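Local coordinates for protein PATF (Prochloron didemni, PDB 4BG2) that probably takes part in patellamide biosynthesis as a member of the cyanobactin prenyltransferase family, at residues L6-N9 with Q10-D13; I98-D101 with S102-F106. One frame throughout, in Å; residues are numbered along the deposited sequence.

Contact 1. Residues L6-N9 with Q10-D13; sequences LQNN and QRKD
Asn8 puts one end of its amide against Arg11 and the other against Lys12, and this is the close-packed side of the turn. With CG anti to the backbone N (chi1 -154°), its amide reaches forward between the two longer chains. OD1 approaches the edge of the Arg11 guanidinium, near its plane, and accepts a weak, bent bond from NH1 (2.9 Å from Asn8 OD1 to Arg11 NH1, 125° at the hydrogen). The amide and guanidinium planes stand 83° apart, almost perpendicular. On the other branch, Asn8 ND2 lies 3.7 Å from Lys12 CE and takes its main partner in Glu45, whose carboxylate also receives Lys12 NZ in a salt bridge. Arg11 NE pairs with Glu305, so charges from two other parts of the chain fix the polar ends along this side.

Both segments lie on helix 3-25, the long N-terminal helix, wound here by ordinary i to i+4 bonds such as Arg11 N to Gln7 O (3.0 Å), with Lys12 N to Asn8 O weak at 3.3 Å. On the solvent side Gln10, extended beyond CG, packs loosely, bringing OE1 only to 3.7 Å from Leu6 O. Asp13, also exposed, is the exception: its OD2 comes 2.9 Å from Asn9 O, both of them acceptors, so not a hydrogen bond and probably somewhat unfavourable electrostatically, while Asp13 N still bonds Asn9 O (3.1 Å).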
ATOM      1  N   LEU A   6      22.572 -12.250  15.046  1.00 34.83           N
ATOM      2  CA  LEU A   6      23.069 -12.502  13.698  1.00 35.97           C
ATOM      3  C   LEU A   6      21.909 -12.587  12.723  1.00 36.50           C
ATOM      4  O   LEU A   6      21.973 -12.011  11.657  1.00 36.47           O
ATOM      5  CB  LEU A   6      23.885 -13.800  13.656  1.00 37.59           C
ATOM      6  CG  LEU A   6      25.146 -13.786  14.509  1.00 38.63           C
ATOM      7  CD1 LEU A   6      25.665 -15.204  14.662  1.00 42.23           C
ATOM      8  CD2 LEU A   6      26.206 -12.864  13.940  1.00 41.91           C
ATOM      9  N   GLN A   7      20.848 -13.298  13.092  1.00 38.99           N
ATOM     10  CA  GLN A   7      19.655 -13.360  12.242  1.00 43.58           C
ATOM     11  C   GLN A   7      19.061 -11.974  12.009  1.00 42.49           C
ATOM     12  O   GLN A   7      18.565 -11.658  10.931  1.00 41.85           O
ATOM     13  CB  GLN A   7      18.598 -14.269  12.862  1.00 49.40           C
ATOM     14  CG  GLN A   7      18.911 -15.745  12.670  1.00 56.64           C
ATOM     15  CD  GLN A   7      17.983 -16.652  13.452  1.00 64.24           C
ATOM     16  OE1 GLN A   7      17.237 -16.208  14.330  1.00 67.26           O
ATOM     17  NE2 GLN A   7      18.020 -17.934  13.131  1.00 71.96           N
ATOM     18  N   ASN A   8      19.133 -11.137  13.027  1.00 41.24           N
ATOM     19  CA  ASN A   8      18.632  -9.786  12.899  1.00 42.26           C
ATOM     20  C   ASN A   8      19.400  -8.958  11.847  1.00 40.91           C
ATOM     21  O   ASN A   8      18.784  -8.229  11.067  1.00 41.78           O
ATOM     22  CB  ASN A   8      18.624  -9.095  14.260  1.00 45.05           C
ATOM     23  CG  ASN A   8      17.606  -8.004  14.328  1.00 50.02           C
ATOM     24  OD1 ASN A   8      16.403  -8.272  14.380  1.00 56.90           O
ATOM     25  ND2 ASN A   8      18.067  -6.763  14.291  1.00 52.44           N
ATOM     26  N   ASN A   9      20.728  -9.099  11.795  1.00 40.48           N
ATOM     27  CA  ASN A   9      21.540  -8.416  10.771  1.00 41.13           C
ATOM     28  C   ASN A   9      21.261  -8.942   9.368  1.00 39.63           C
ATOM     29  O   ASN A   9      21.319  -8.200   8.394  1.00 39.50           O
ATOM     30  CB  ASN A   9      23.044  -8.580  11.052  1.00 44.60           C
ATOM     31  CG  ASN A   9      23.451  -8.049  12.417  1.00 48.03           C
ATOM     32  OD1 ASN A   9      22.734  -7.275  13.042  1.00 50.49           O
ATOM     33  ND2 ASN A   9      24.625  -8.451  12.869  1.00 51.78           N
ATOM     34  N   GLN A  10      21.011 -10.244   9.263  1.00 39.10           N
ATOM     35  CA  GLN A  10      20.712 -10.852   7.967  1.00 41.15           C
ATOM     36  C   GLN A  10      19.337 -10.425   7.431  1.00 37.26           C
ATOM     37  O   GLN A  10      19.202 -10.137   6.262  1.00 37.35           O
ATOM     38  CB  GLN A  10      20.824 -12.367   8.051  1.00 44.52           C
ATOM     39  CG  GLN A  10      22.269 -12.824   8.044  1.00 50.09           C
ATOM     40  CD  GLN A  10      22.414 -14.315   8.231  1.00 55.30           C
ATOM     41  OE1 GLN A  10      21.990 -14.875   9.240  1.00 55.41           O
ATOM     42  NE2 GLN A  10      23.016 -14.966   7.257  1.00 62.79           N
ATOM     43  N   ARG A  11      18.328 -10.340   8.284  1.00 36.05           N
ATOM     44  CA  ARG A  11      17.066  -9.741   7.845  1.00 36.48           C
ATOM     45  C   ARG A  11      17.287  -8.357   7.229  1.00 33.75           C
ATOM     46  O   ARG A  11      16.727  -8.044   6.175  1.00 32.37           O
ATOM     47  CB  ARG A  11      16.119  -9.556   9.000  1.00 39.49           C
ATOM     48  CG  ARG A  11      15.549 -10.818   9.576  1.00 44.21           C
ATOM     49  CD  ARG A  11      15.164 -10.447  10.980  1.00 47.67           C
ATOM     50  NE  ARG A  11      14.325 -11.415  11.652  1.00 54.79           N
ATOM     51  CZ  ARG A  11      14.173 -11.438  12.968  1.00 57.33           C
ATOM     52  NH1 ARG A  11      14.805 -10.547  13.733  1.00 54.96           N
ATOM     53  NH2 ARG A  11      13.369 -12.339  13.517  1.00 64.25           N
ATOM     54  N   LYS A  12      18.066  -7.519   7.911  1.00 32.72           N
ATOM     55  CA  LYS A  12      18.321  -6.161   7.440  1.00 34.36           C
ATOM     56  C   LYS A  12      19.001  -6.135   6.085  1.00 34.93           C
ATOM     57  O   LYS A  12      18.669  -5.304   5.225  1.00 35.53           O
ATOM     58  CB  LYS A  12      19.141  -5.363   8.464  1.00 37.50           C
ATOM     59  CG  LYS A  12      18.323  -5.013   9.699  1.00 40.36           C
ATOM     60  CD  LYS A  12      19.124  -4.265  10.757  1.00 46.18           C
ATOM     61  CE  LYS A  12      18.237  -3.962  11.956  1.00 50.81           C
ATOM     62  NZ  LYS A  12      18.954  -3.187  13.002  1.00 58.18           N
ATOM     63  N   ASP A  13      19.942  -7.041   5.877  1.00 36.11           N
ATOM     64  CA  ASP A  13      20.585  -7.184   4.564  1.00 39.77           C
ATOM     65  C   ASP A  13      19.585  -7.627   3.498  1.00 36.96           C
ATOM     66  O   ASP A  13      19.590  -7.093   2.407  1.00 36.34           O
ATOM     67  CB  ASP A  13      21.743  -8.188   4.632  1.00 44.80           C
ATOM     68  CG  ASP A  13      22.852  -7.742   5.567  1.00 50.32           C
ATOM     69  OD1 ASP A  13      23.223  -6.554   5.539  1.00 54.25           O
ATOM     70  OD2 ASP A  13      23.365  -8.583   6.337  1.00 56.78           O
TER

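Contact 2. Residues I98-D101 with S102-F106; sequences INRD and SFDRF
Arg100 and Asp104 carry opposite charges one helical turn apart, yet they touch through carbon and not through a salt bridge. The carboxylate atom OD2 of Asp104 lies 3.2 Å from Arg100 CG and equally close to CD, whereas Arg100 NE is 4.6 Å from that same OD2. The torsions explain it: Arg100 CG is wedged between its own backbone N and carbonyl carbon (chi1 56°), and a bend at chi3 (101°) carries the guanidinium onward to salt bridges with Asp88 and Asp91 of helix 79-91. Asp104 thus flanks the aliphatic part of the chain, its carboxylate turned 46° from the guanidinium plane, and probably still feels the positive charge.

Arg100 is the N-cap of helix 101-110, one of the helices packed outside the closed antiparallel barrel of this prenyltransferase-like fold. Its carbonyl oxygen accepts the straight first bond of the helix, from Asp104 N at 2.9 Å. Just ahead, Asn99 forms an Asx turn, OD1 taking Asp101 N at 3.0 Å. Two waters complete the cap: both donate to Asn99 O, and one accepts from Ser102 N (2.9 Å), the other from Phe103 N (3.0 Å), satisfying amides that the first turn cannot. The Phe103 ring leads away from the loop toward the barrel strands and meets Phe178 edge-to-face. Arg105, more exposed, lays CG 3.4 Å from Asp101 O and also brushes Leu156 of helix 147-157.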
ATOM      1  N   ILE A  98       5.459  19.239   2.729  1.00 46.50           N
ATOM      2  CA  ILE A  98       4.671  18.119   3.171  1.00 42.07           C
ATOM      3  C   ILE A  98       3.538  18.620   4.061  1.00 37.96           C
ATOM      4  O   ILE A  98       3.786  19.230   5.086  1.00 34.64           O
ATOM      5  CB  ILE A  98       5.547  17.131   3.985  1.00 43.13           C
ATOM      6  CG1 ILE A  98       6.611  16.481   3.112  1.00 44.12           C
ATOM      7  CG2 ILE A  98       4.701  16.049   4.621  1.00 42.56           C
ATOM      8  CD1 ILE A  98       6.066  15.567   2.045  1.00 43.30           C
ATOM      9  N   ASN A  99       2.302  18.313   3.686  1.00 36.47           N
ATOM     10  CA  ASN A  99       1.167  18.567   4.552  1.00 36.38           C
ATOM     11  C   ASN A  99       0.867  17.326   5.348  1.00 35.29           C
ATOM     12  O   ASN A  99       0.236  16.373   4.838  1.00 33.42           O
ATOM     13  CB  ASN A  99      -0.065  19.005   3.764  1.00 38.35           C
ATOM     14  CG  ASN A  99      -1.210  19.440   4.664  1.00 39.36           C
ATOM     15  OD1 ASN A  99      -1.225  19.173   5.863  1.00 38.72           O
ATOM     16  ND2 ASN A  99      -2.171  20.112   4.083  1.00 41.76           N
ATOM     17  N   ARG A 100       1.304  17.332   6.606  1.00 34.38           N
ATOM     18  CA  ARG A 100       1.124  16.177   7.467  1.00 35.47           C
ATOM     19  C   ARG A 100      -0.062  16.300   8.433  1.00 33.70           C
ATOM     20  O   ARG A 100      -0.207  15.483   9.309  1.00 33.30           O
ATOM     21  CB  ARG A 100       2.426  15.851   8.223  1.00 39.05           C
ATOM     22  CG  ARG A 100       3.061  16.950   9.069  1.00 42.66           C
ATOM     23  CD  ARG A 100       4.193  16.371   9.902  1.00 43.08           C
ATOM     24  NE  ARG A 100       5.483  16.673   9.311  1.00 47.50           N
ATOM     25  CZ  ARG A 100       6.670  16.293   9.786  1.00 48.00           C
ATOM     26  NH1 ARG A 100       6.792  15.550  10.880  1.00 44.89           N
ATOM     27  NH2 ARG A 100       7.761  16.664   9.126  1.00 49.58           N
ATOM     28  N   ASP A 101      -0.929  17.282   8.230  1.00 35.37           N
ATOM     29  CA  ASP A 101      -2.041  17.526   9.139  1.00 37.20           C
ATOM     30  C   ASP A 101      -2.914  16.278   9.357  1.00 34.71           C
ATOM     31  O   ASP A 101      -3.132  15.903  10.498  1.00 33.61           O
ATOM     32  CB  ASP A 101      -2.877  18.732   8.680  1.00 42.66           C
ATOM     33  CG  ASP A 101      -2.128  20.065   8.846  1.00 49.81           C
ATOM     34  OD1 ASP A 101      -0.965  20.054   9.345  1.00 55.61           O
ATOM     35  OD2 ASP A 101      -2.686  21.127   8.487  1.00 52.69           O
ATOM     36  N   SER A 102      -3.364  15.609   8.287  1.00 31.09           N
ATOM     37  CA  SER A 102      -4.283  14.468   8.460  1.00 28.94           C
ATOM     38  C   SER A 102      -3.643  13.333   9.204  1.00 26.71           C
ATOM     39  O   SER A 102      -4.230  12.775  10.136  1.00 26.02           O
ATOM     40  CB  SER A 102      -4.774  13.934   7.118  1.00 27.80           C
ATOM     41  OG  SER A 102      -5.607  14.875   6.490  1.00 28.01           O
ATOM     42  N   PHE A 103      -2.428  12.977   8.802  1.00 25.70           N
ATOM     43  CA  PHE A 103      -1.696  11.916   9.505  1.00 25.93           C
ATOM     44  C   PHE A 103      -1.405  12.252  10.992  1.00 27.02           C
ATOM     45  O   PHE A 103      -1.580  11.405  11.876  1.00 24.98           O
ATOM     46  CB  PHE A 103      -0.386  11.597   8.785  1.00 25.64           C
ATOM     47  CG  PHE A 103       0.359  10.457   9.389  1.00 25.54           C
ATOM     48  CD1 PHE A 103      -0.109   9.156   9.243  1.00 25.95           C
ATOM     49  CD2 PHE A 103       1.523  10.667  10.105  1.00 27.56           C
ATOM     50  CE1 PHE A 103       0.547   8.088   9.821  1.00 25.24           C
ATOM     51  CE2 PHE A 103       2.187   9.603  10.684  1.00 27.83           C
ATOM     52  CZ  PHE A 103       1.700   8.310  10.539  1.00 26.66           C
ATOM     53  N   ASP A 104      -0.957  13.477  11.257  1.00 28.80           N
ATOM     54  CA  ASP A 104      -0.734  13.909  12.637  1.00 32.22           C
ATOM     55  C   ASP A 104      -2.008  13.841  13.489  1.00 32.19           C
ATOM     56  O   ASP A 104      -1.975  13.376  14.612  1.00 32.17           O
ATOM     57  CB  ASP A 104      -0.199  15.336  12.691  1.00 35.45           C
ATOM     58  CG  ASP A 104       1.229  15.433  12.266  1.00 37.65           C
ATOM     59  OD1 ASP A 104       1.939  14.396  12.284  1.00 43.80           O
ATOM     60  OD2 ASP A 104       1.658  16.553  11.923  1.00 43.34           O
ATOM     61  N   ARG A 105      -3.126  14.280  12.935  1.00 33.15           N
ATOM     62  CA  ARG A 105      -4.385  14.241  13.665  1.00 34.68           C
ATOM     63  C   ARG A 105      -4.843  12.797  13.900  1.00 32.66           C
ATOM     64  O   ARG A 105      -5.343  12.474  14.982  1.00 33.99           O
ATOM     65  CB  ARG A 105      -5.451  15.056  12.951  1.00 37.60           C
ATOM     66  CG  ARG A 105      -5.239  16.554  13.112  1.00 41.77           C
ATOM     67  CD  ARG A 105      -5.940  17.347  12.029  1.00 46.23           C
ATOM     68  NE  ARG A 105      -7.394  17.255  12.131  1.00 51.67           N
ATOM     69  CZ  ARG A 105      -8.257  17.659  11.194  1.00 53.52           C
ATOM     70  NH1 ARG A 105      -7.845  18.181  10.041  1.00 52.04           N
ATOM     71  NH2 ARG A 105      -9.553  17.515  11.405  1.00 55.37           N
ATOM     72  N   PHE A 106      -4.629  11.907  12.941  1.00 29.48           N
ATOM     73  CA  PHE A 106      -5.045  10.517  13.132  1.00 28.03           C
ATOM     74  C   PHE A 106      -4.158   9.863  14.177  1.00 28.11           C
ATOM     75  O   PHE A 106      -4.650   9.163  15.084  1.00 28.43           O
ATOM     76  CB  PHE A 106      -5.013   9.717  11.825  1.00 28.04           C
ATOM     77  CG  PHE A 106      -5.497   8.308  11.994  1.00 27.51           C
ATOM     78  CD1 PHE A 106      -4.659   7.340  12.466  1.00 26.80           C
ATOM     79  CD2 PHE A 106      -6.806   7.980  11.724  1.00 29.41           C
ATOM     80  CE1 PHE A 106      -5.099   6.049  12.649  1.00 28.05           C
ATOM     81  CE2 PHE A 106      -7.255   6.686  11.903  1.00 29.37           C
ATOM     82  CZ  PHE A 106      -6.400   5.723  12.371  1.00 28.27           C
TER
HETATM   83  O   HOH W   1      -1.371  14.027   6.187  1.00 29.33           O
HETATM   84  O   HOH W   2      -2.748  16.397   5.572  1.00 40.63           O

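Overall arrangement
Following the chain from the N terminus, contact 1 comes first, inside helix 3-25, and contact 2 follows at the start of helix 101-110. Each spans a continuous run of residues and closes no long loop; the two lie in series, neither nesting nor crossing. Their centres are 33 Å apart and their nearest atoms about 21 Å, so they do not touch. Contact 1 lies far out on the surface and ties helix 3-25 to Glu45, before strand 48-57, and to Glu305, close to the end of the modelled chain. Contact 2 starts helix 101-110, whose side chains pack on helices 79-91 and 147-157 and on barrel strands 133-140 and 173-181.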